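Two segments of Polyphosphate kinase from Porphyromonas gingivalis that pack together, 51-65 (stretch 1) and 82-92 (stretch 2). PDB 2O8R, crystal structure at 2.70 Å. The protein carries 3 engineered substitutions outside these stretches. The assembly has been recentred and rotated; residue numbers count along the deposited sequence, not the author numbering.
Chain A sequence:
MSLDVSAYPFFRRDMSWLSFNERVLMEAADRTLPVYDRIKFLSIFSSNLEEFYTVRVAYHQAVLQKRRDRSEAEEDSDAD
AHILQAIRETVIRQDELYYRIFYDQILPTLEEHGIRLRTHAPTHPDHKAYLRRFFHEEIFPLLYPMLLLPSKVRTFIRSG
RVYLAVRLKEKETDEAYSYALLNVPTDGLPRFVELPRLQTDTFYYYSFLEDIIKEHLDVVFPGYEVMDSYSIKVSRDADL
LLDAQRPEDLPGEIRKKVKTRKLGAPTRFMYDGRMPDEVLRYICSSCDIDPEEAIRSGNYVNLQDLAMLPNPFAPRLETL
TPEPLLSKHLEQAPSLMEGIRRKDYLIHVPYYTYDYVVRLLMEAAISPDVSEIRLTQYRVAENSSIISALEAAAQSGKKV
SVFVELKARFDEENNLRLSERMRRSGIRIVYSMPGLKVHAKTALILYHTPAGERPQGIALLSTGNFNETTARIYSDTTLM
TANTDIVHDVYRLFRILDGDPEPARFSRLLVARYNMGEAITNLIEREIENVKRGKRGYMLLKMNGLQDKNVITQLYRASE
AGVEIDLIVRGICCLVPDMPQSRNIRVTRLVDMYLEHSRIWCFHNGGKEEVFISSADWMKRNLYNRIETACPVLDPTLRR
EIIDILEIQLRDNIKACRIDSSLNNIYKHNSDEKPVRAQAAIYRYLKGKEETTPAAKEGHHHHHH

Stretch 1 51-65: EFYTVRVAYHQAVLQ
Stretch 2 (82-92) HILQAIRETVI

Residues 51-65 and 82-92 of this polyphosphate kinase form two helices that pack in a roughly antiparallel fashion. Stretch 1 is helical from 51 to 63, continuing a helix that begins earlier in the chain, and ends in a loop or turn; the helix of stretch 2 spans 83-92 and runs on beyond it. The axes approach to 10.5 Å, with a signed crossing angle of -145°. The register is set by His 60 and Leu 84, whose CA atoms lie 6.8 Å apart, so that the early part of stretch 1 meets the later part of stretch 2. The contact buries 460 Å² in total.

Each helix is held by its own backbone hydrogen bonds, and none crosses between the stretches. In stretch 2 the i to i+4 ladder is regular, from Ala 86 N to His 82 O (2.7 Å) through Ile 92 N to Arg 88 O (2.9 Å). Stretch 1 widens into a pi-type turn at 53-57: Phe 52 O accepts from both Arg 56 N (2.8 Å) and Val 57 N (3.1 Å), and Ala 58 N reaches Tyr 53 O at 3.2 Å. Regular bonding then resumes, with Gln 61 N to Val 57 O at 2.9 Å and Leu 64 N to His 60 O at 3.2 Å.

The interface is held mainly by apolar contacts. Leu 84 (chi1 m, chi2 t), the residue most covered by the opposing stretch, starts sideways, but its end comes nearer to stretch 1. Its CD2 lies 4.1 Å from Val 57 CG1 and 3.8 Å from His 60 CB, while its CD1 lies 3.8 Å from both Gln 61 CG and Leu 64 CD1. One turn on, Ile 87 (m, t) points toward stretch 1; its CG2 sits 4.0 Å from CG2 of Val 57 (chi1 t) and 3.7 Å from Phe 52 CE2.

The aromatic rings are approached differently. Phe 52 (chi1 t, chi2 76°) meets Ile 87 CG2 at its edge. Tyr 53, with chi1 at -96° between wells, likewise offers its edge to Val 91 (chi1 t), the Tyr 53 OH to Val 91 CG2 distance being 3.9 Å. His 60 (chi1 m, chi2 -43°) instead presents a face: Ile 83 CG2 lies 3.6 Å from the ring centroid, 17° off the normal, a CH-pi contact. His 60 NE2 is hydrogen-bonded elsewhere in the structure.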

# COMPACT_ATOMS: atom_id res chain seq x y z
N GLU A 51 -9.08 -10.37 16.34
CA GLU A 51 -9.99 -9.23 16.41
C GLU A 51 -10.87 -9.29 17.66
O GLU A 51 -11.00 -8.31 18.39
CB GLU A 51 -10.84 -9.17 15.14
CG GLU A 51 -11.85 -8.04 15.06
CD GLU A 51 -11.23 -6.69 14.71
OE1 GLU A 51 -10.09 -6.66 14.21
OE2 GLU A 51 -11.90 -5.66 14.93
N PHE A 52 -11.46 -10.46 17.90
CA PHE A 52 -12.22 -10.75 19.09
C PHE A 52 -11.43 -10.43 20.34
O PHE A 52 -11.93 -9.77 21.24
CB PHE A 52 -12.59 -12.23 19.11
CG PHE A 52 -13.55 -12.63 20.21
CD1 PHE A 52 -14.90 -12.32 20.12
CD2 PHE A 52 -13.10 -13.36 21.31
CE1 PHE A 52 -15.79 -12.72 21.11
CE2 PHE A 52 -13.98 -13.76 22.31
CZ PHE A 52 -15.33 -13.44 22.20
N TYR A 53 -10.18 -10.88 20.40
CA TYR A 53 -9.37 -10.57 21.56
C TYR A 53 -9.14 -9.07 21.74
O TYR A 53 -9.37 -8.54 22.83
CB TYR A 53 -8.05 -11.37 21.56
CG TYR A 53 -8.13 -12.64 22.38
CD1 TYR A 53 -8.68 -13.80 21.85
CD2 TYR A 53 -7.69 -12.67 23.69
CE1 TYR A 53 -8.76 -14.97 22.60
CE2 TYR A 53 -7.77 -13.83 24.45
CZ TYR A 53 -8.30 -14.98 23.89
OH TYR A 53 -8.39 -16.12 24.64
N THR A 54 -8.76 -8.35 20.68
CA THR A 54 -8.37 -6.94 20.86
C THR A 54 -9.50 -5.96 21.13
O THR A 54 -9.26 -4.88 21.65
CB THR A 54 -7.47 -6.38 19.72
OG1 THR A 54 -8.28 -6.00 18.60
CG2 THR A 54 -6.42 -7.38 19.30
N VAL A 55 -10.74 -6.33 20.80
CA VAL A 55 -11.88 -5.45 21.07
C VAL A 55 -12.86 -6.00 22.12
O VAL A 55 -13.43 -5.25 22.92
CB VAL A 55 -12.64 -5.00 19.77
CG1 VAL A 55 -11.84 -5.33 18.52
CG2 VAL A 55 -14.03 -5.60 19.70
N ARG A 56 -13.04 -7.31 22.13
CA ARG A 56 -14.10 -7.90 22.90
C ARG A 56 -13.59 -8.42 24.25
O ARG A 56 -14.18 -8.12 25.29
CB ARG A 56 -14.77 -8.99 22.07
CG ARG A 56 -16.13 -9.38 22.51
CD ARG A 56 -17.17 -8.29 22.32
NE ARG A 56 -18.25 -8.55 23.27
CZ ARG A 56 -19.14 -7.66 23.69
NH1 ARG A 56 -19.10 -6.40 23.25
NH2 ARG A 56 -20.06 -8.02 24.56
N VAL A 57 -12.49 -9.17 24.23
CA VAL A 57 -11.88 -9.67 25.46
C VAL A 57 -11.32 -8.49 26.26
O VAL A 57 -11.46 -8.44 27.49
CB VAL A 57 -10.80 -10.75 25.19
CG1 VAL A 57 -9.75 -10.81 26.30
CG2 VAL A 57 -11.45 -12.11 25.02
N ALA A 58 -10.73 -7.54 25.54
CA ALA A 58 -10.24 -6.30 26.13
C ALA A 58 -11.34 -5.54 26.87
O ALA A 58 -11.14 -5.11 28.01
CB ALA A 58 -9.62 -5.41 25.06
N TYR A 59 -12.50 -5.40 26.22
CA TYR A 59 -13.67 -4.79 26.83
C TYR A 59 -14.03 -5.45 28.16
O TYR A 59 -14.20 -4.76 29.17
CB TYR A 59 -14.88 -4.82 25.89
CG TYR A 59 -16.19 -4.53 26.60
CD1 TYR A 59 -16.57 -3.22 26.90
CD2 TYR A 59 -17.05 -5.57 26.96
CE1 TYR A 59 -17.77 -2.96 27.55
CE2 TYR A 59 -18.24 -5.32 27.61
CZ TYR A 59 -18.60 -4.01 27.90
OH TYR A 59 -19.79 -3.78 28.55
N HIS A 60 -14.13 -6.77 28.15
CA HIS A 60 -14.46 -7.52 29.36
C HIS A 60 -13.37 -7.43 30.43
O HIS A 60 -13.64 -7.59 31.61
CB HIS A 60 -14.73 -8.97 29.04
CG HIS A 60 -15.96 -9.18 28.22
ND1 HIS A 60 -17.14 -8.51 28.47
CD2 HIS A 60 -16.21 -10.00 27.17
CE1 HIS A 60 -18.06 -8.90 27.60
NE2 HIS A 60 -17.52 -9.81 26.81
N GLN A 61 -12.14 -7.17 30.00
CA GLN A 61 -11.04 -6.98 30.93
C GLN A 61 -11.09 -5.60 31.57
O GLN A 61 -10.72 -5.43 32.73
CB GLN A 61 -9.70 -7.21 30.23
CG GLN A 61 -9.42 -8.66 29.92
CD GLN A 61 -8.23 -8.84 29.02
OE1 GLN A 61 -7.55 -9.86 29.06
NE2 GLN A 61 -7.97 -7.83 28.19
N ALA A 62 -11.55 -4.62 30.79
CA ALA A 62 -11.70 -3.25 31.28
C ALA A 62 -12.89 -3.14 32.24
O ALA A 62 -12.90 -2.31 33.14
CB ALA A 62 -11.88 -2.30 30.12
N VAL A 63 -13.89 -3.99 32.05
CA VAL A 63 -15.02 -4.06 32.96
C VAL A 63 -14.62 -4.67 34.31
O VAL A 63 -14.90 -4.09 35.36
CB VAL A 63 -16.22 -4.82 32.33
CG1 VAL A 63 -17.24 -5.25 33.40
CG2 VAL A 63 -16.89 -3.94 31.26
N LEU A 64 -13.92 -5.81 34.28
CA LEU A 64 -13.53 -6.52 35.50
C LEU A 64 -12.50 -5.79 36.38
O LEU A 64 -12.14 -6.28 37.46
CB LEU A 64 -13.06 -7.95 35.18
CG LEU A 64 -14.06 -9.03 35.57
CD1 LEU A 64 -13.92 -10.29 34.72
CD2 LEU A 64 -13.94 -9.37 37.05
N GLN A 65 -12.05 -4.62 35.93
CA GLN A 65 -11.28 -3.71 36.77
C GLN A 65 -12.21 -2.84 37.61
O GLN A 65 -12.02 -2.71 38.83
CB GLN A 65 -10.37 -2.84 35.90
CG GLN A 65 -8.99 -3.43 35.67
CD GLN A 65 -8.22 -3.64 36.96
OE1 GLN A 65 -7.76 -4.74 37.24
NE2 GLN A 65 -8.09 -2.58 37.75
N HIS A 82 -16.93 -14.44 34.93
CA HIS A 82 -17.33 -15.72 34.33
C HIS A 82 -17.29 -15.73 32.80
O HIS A 82 -16.72 -16.65 32.20
CB HIS A 82 -18.71 -16.15 34.83
CG HIS A 82 -18.68 -16.73 36.20
ND1 HIS A 82 -18.77 -15.97 37.34
CD2 HIS A 82 -18.52 -18.01 36.62
CE1 HIS A 82 -18.70 -16.75 38.40
NE2 HIS A 82 -18.54 -17.99 37.99
N ILE A 83 -17.89 -14.71 32.19
CA ILE A 83 -17.76 -14.47 30.76
C ILE A 83 -16.31 -14.72 30.27
O ILE A 83 -16.11 -15.56 29.39
CB ILE A 83 -18.34 -13.09 30.35
CG1 ILE A 83 -19.86 -13.20 30.16
CG2 ILE A 83 -17.71 -12.56 29.09
CD1 ILE A 83 -20.67 -11.92 30.45
N LEU A 84 -15.33 -14.05 30.90
CA LEU A 84 -13.90 -14.23 30.54
C LEU A 84 -13.38 -15.66 30.71
O LEU A 84 -12.57 -16.13 29.91
CB LEU A 84 -12.99 -13.26 31.30
CG LEU A 84 -12.83 -11.84 30.76
CD1 LEU A 84 -11.89 -11.03 31.65
CD2 LEU A 84 -12.31 -11.85 29.33
N GLN A 85 -13.84 -16.33 31.76
CA GLN A 85 -13.44 -17.71 32.03
C GLN A 85 -14.06 -18.64 30.99
O GLN A 85 -13.43 -19.61 30.57
CB GLN A 85 -13.88 -18.11 33.43
CG GLN A 85 -13.47 -19.51 33.84
CD GLN A 85 -14.52 -20.17 34.72
OE1 GLN A 85 -15.52 -19.56 35.09
NE2 GLN A 85 -14.29 -21.44 35.04
N ALA A 86 -15.28 -18.32 30.56
CA ALA A 86 -15.98 -19.12 29.56
C ALA A 86 -15.30 -19.00 28.19
O ALA A 86 -15.11 -20.01 27.51
CB ALA A 86 -17.43 -18.71 29.47
N ILE A 87 -14.96 -17.78 27.81
CA ILE A 87 -14.22 -17.54 26.57
C ILE A 87 -12.94 -18.37 26.55
O ILE A 87 -12.72 -19.17 25.64
CB ILE A 87 -13.85 -16.04 26.40
CG1 ILE A 87 -15.10 -15.19 26.21
CG2 ILE A 87 -12.89 -15.84 25.21
CD1 ILE A 87 -14.85 -13.73 26.42
N ARG A 88 -12.13 -18.20 27.58
CA ARG A 88 -10.84 -18.87 27.69
C ARG A 88 -10.97 -20.38 27.58
O ARG A 88 -10.20 -21.03 26.87
CB ARG A 88 -10.19 -18.49 29.01
CG ARG A 88 -8.95 -19.28 29.33
CD ARG A 88 -8.38 -18.95 30.69
NE ARG A 88 -7.14 -19.68 30.89
CZ ARG A 88 -5.93 -19.19 30.64
NH1 ARG A 88 -5.79 -17.94 30.22
NH2 ARG A 88 -4.86 -19.94 30.84
N GLU A 89 -11.97 -20.93 28.26
CA GLU A 89 -12.20 -22.36 28.25
C GLU A 89 -12.50 -22.82 26.85
O GLU A 89 -11.95 -23.80 26.38
CB GLU A 89 -13.32 -22.74 29.21
CG GLU A 89 -12.87 -22.83 30.66
CD GLU A 89 -13.94 -23.38 31.59
OE1 GLU A 89 -14.99 -23.85 31.10
OE2 GLU A 89 -13.71 -23.35 32.82
N THR A 90 -13.36 -22.06 26.17
CA THR A 90 -13.76 -22.38 24.81
C THR A 90 -12.59 -22.26 23.85
O THR A 90 -12.37 -23.16 23.04
CB THR A 90 -14.96 -21.52 24.35
OG1 THR A 90 -16.15 -22.09 24.89
CG2 THR A 90 -15.08 -21.49 22.83
N VAL A 91 -11.82 -21.18 23.98
CA VAL A 91 -10.70 -20.93 23.08
C VAL A 91 -9.65 -22.04 23.21
O VAL A 91 -9.18 -22.56 22.21
CB VAL A 91 -10.06 -19.55 23.28
CG1 VAL A 91 -8.84 -19.40 22.39
CG2 VAL A 91 -11.06 -18.46 22.94
N ILE A 92 -9.34 -22.43 24.44
CA ILE A 92 -8.38 -23.50 24.68
C ILE A 92 -8.80 -24.79 23.98
O ILE A 92 -7.96 -25.51 23.42
CB ILE A 92 -8.13 -23.71 26.19
CG1 ILE A 92 -7.28 -22.57 26.75
CG2 ILE A 92 -7.44 -25.04 26.46
CD1 ILE A 92 -7.21 -22.52 28.27